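Oligopeptide ABC transporter, periplasmic oligopeptide-binding protein, putative (Thermotoga maritima MSB8, PDB 5IPW) probably binds oligopeptides in the periplasm as the solute-binding component of an ABC-type peptide importer. Local coordinates at residues L329-A334 and S597-K602. Numbering follows the deposited sequence.
Sequences LKWIAA and SPAIAK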
loop_
_atom_site.group_PDB
_atom_site.type_symbol
_atom_site.label_atom_id
_atom_site.label_comp_id
_atom_site.label_asym_id
_atom_site.label_seq_id
_atom_site.Cartn_x
_atom_site.Cartn_y
_atom_site.Cartn_z
ATOM N N LEU A 329 -10.408 2.398 16.571
ATOM C CA LEU A 329 -10.759 2.794 15.222
ATOM C C LEU A 329 -10.839 1.549 14.351
ATOM O O LEU A 329 -9.889 0.761 14.280
ATOM C CB LEU A 329 -9.743 3.807 14.683
ATOM C CG LEU A 329 -9.668 5.070 15.548
ATOM C CD1 LEU A 329 -8.394 5.844 15.284
ATOM C CD2 LEU A 329 -10.880 5.953 15.323
ATOM N N LYS A 330 -11.987 1.385 13.695
ATOM C CA LYS A 330 -12.284 0.190 12.912
ATOM C C LYS A 330 -11.693 0.292 11.514
ATOM O O LYS A 330 -12.413 0.224 10.517
ATOM C CB LYS A 330 -13.807 -0.038 12.821
ATOM C CG LYS A 330 -14.388 -0.927 13.909
ATOM C CD LYS A 330 -14.725 -0.160 15.175
ATOM C CE LYS A 330 -15.098 -1.107 16.310
ATOM N NZ LYS A 330 -15.193 -0.385 17.610
ATOM N N TRP A 331 -10.378 0.448 11.435
ATOM C CA TRP A 331 -9.702 0.448 10.138
ATOM C C TRP A 331 -9.586 -0.985 9.636
ATOM O O TRP A 331 -9.493 -1.922 10.430
ATOM C CB TRP A 331 -8.309 1.075 10.234
ATOM C CG TRP A 331 -8.295 2.507 10.673
ATOM C CD1 TRP A 331 -9.371 3.318 10.910
ATOM C CD2 TRP A 331 -7.140 3.310 10.889
ATOM N NE1 TRP A 331 -8.949 4.568 11.275
ATOM C CE2 TRP A 331 -7.582 4.585 11.269
ATOM C CE3 TRP A 331 -5.770 3.071 10.802
ATOM C CZ2 TRP A 331 -6.704 5.611 11.572
ATOM C CZ3 TRP A 331 -4.903 4.095 11.102
ATOM C CH2 TRP A 331 -5.371 5.348 11.475
ATOM N N ILE A 332 -9.570 -1.145 8.317
ATOM C CA ILE A 332 -9.512 -2.462 7.691
ATOM C C ILE A 332 -8.194 -2.690 6.946
ATOM O O ILE A 332 -7.520 -1.737 6.550
ATOM C CB ILE A 332 -10.698 -2.678 6.726
ATOM C CG1 ILE A 332 -10.648 -1.689 5.546
ATOM C CG2 ILE A 332 -12.018 -2.569 7.486
ATOM C CD1 ILE A 332 -11.631 -2.007 4.429
ATOM N N ALA A 333 -7.830 -3.961 6.776
ATOM C CA ALA A 333 -6.717 -4.342 5.914
ATOM C C ALA A 333 -7.221 -4.322 4.487
ATOM O O ALA A 333 -8.428 -4.364 4.253
ATOM C CB ALA A 333 -6.198 -5.721 6.279
ATOM N N ALA A 334 -6.301 -4.255 3.531
ATOM C CA ALA A 334 -6.667 -4.098 2.126
ATOM C C ALA A 334 -6.619 -5.430 1.385
ATOM O O ALA A 334 -6.035 -5.529 0.298
ATOM C CB ALA A 334 -5.752 -3.083 1.460
ATOM N N SER A 597 -8.203 -4.174 10.948
ATOM C CA SER A 597 -6.821 -3.812 11.262
ATOM C C SER A 597 -6.876 -2.559 12.123
ATOM O O SER A 597 -6.605 -1.459 11.645
ATOM C CB SER A 597 -6.029 -3.549 9.975
ATOM O OG SER A 597 -4.661 -3.308 10.260
ATOM N N PRO A 598 -7.248 -2.721 13.397
ATOM C CA PRO A 598 -7.657 -1.586 14.203
ATOM C C PRO A 598 -6.516 -0.742 14.743
ATOM O O PRO A 598 -5.380 -1.200 14.860
ATOM C CB PRO A 598 -8.406 -2.243 15.360
ATOM C CG PRO A 598 -7.701 -3.535 15.541
ATOM C CD PRO A 598 -7.347 -3.983 14.149
ATOM N N ALA A 599 -6.854 0.494 15.071
ATOM C CA ALA A 599 -5.930 1.418 15.692
ATOM C C ALA A 599 -6.611 1.936 16.929
ATOM O O ALA A 599 -7.808 1.714 17.128
ATOM C CB ALA A 599 -5.625 2.570 14.748
ATOM N N ILE A 600 -5.857 2.628 17.765
ATOM C CA ILE A 600 -6.453 3.313 18.893
ATOM C C ILE A 600 -5.989 4.749 18.923
ATOM O O ILE A 600 -4.910 5.076 18.430
ATOM C CB ILE A 600 -6.157 2.619 20.243
ATOM C CG1 ILE A 600 -4.690 2.772 20.657
ATOM C CG2 ILE A 600 -6.538 1.148 20.170
ATOM C CD1 ILE A 600 -4.422 2.320 22.082
ATOM N N ALA A 601 -6.840 5.594 19.486
ATOM C CA ALA A 601 -6.528 6.982 19.707
ATOM C C ALA A 601 -7.175 7.386 21.012
ATOM O O ALA A 601 -8.339 7.120 21.228
ATOM C CB ALA A 601 -7.072 7.829 18.569
ATOM N N LYS A 602 -6.417 8.022 21.884
ATOM C CA LYS A 602 -6.986 8.596 23.079
ATOM C C LYS A 602 -8.133 9.526 22.709
ATOM O O LYS A 602 -8.157 10.093 21.620
ATOM C CB LYS A 602 -5.926 9.372 23.859
ATOM C CG LYS A 602 -4.865 8.484 24.487
ATOM C CD LYS A 602 -5.355 7.802 25.749
ATOM C CE LYS A 602 -5.327 8.755 26.929
ATOM N NZ LYS A 602 -5.545 7.993 28.185
#
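Leu-329 and Ala-599 form an antiparallel hydrogen-bonded pair, Leu-329 N donating to Ala-599 O at 2.7 Å and Ala-599 N returning a bond to Leu-329 O at 3.1 Å. Beyond this pair an inverse gamma turn centred on Lys-330 breaks the strand, and its weak bond from Trp-331 N also ends on Leu-329 O. Past the turn one further backbone bond joins the segments, from Ser-597 N to Trp-331 O (2.6 Å). The side chains of Leu-329 and Ala-599 lie on one face of the sheet, with their CB atoms 4.3 Å apart, and Leu-329 CD1 touches Ala-601 CB, two residues further on (4.1 Å). The methyl of Ala-599 sits over one face of the Trp-331 indole, 4.0 Å from the centroid of the six-membered ring and 13° off its normal, a CH-pi contact. In a fold consistent with the family 5 solute-binding proteins, strand 599-602 is an inner strand of a small mixed sheet, between strands 299-300 and 326-333, and brings a late part of the chain back beside residues more than 260 positions earlier. The indole NE1 is bonded to Pro-609 O, and the ring also meets that of Trp-301. Ser-597 lays CB against Ala-333 N (3.7 Å), and with OG turned anti to its own backbone N (chi1 -175°) the hydroxyl hydrogen-bonds with Trp-301 NE1 and Gly-305 O.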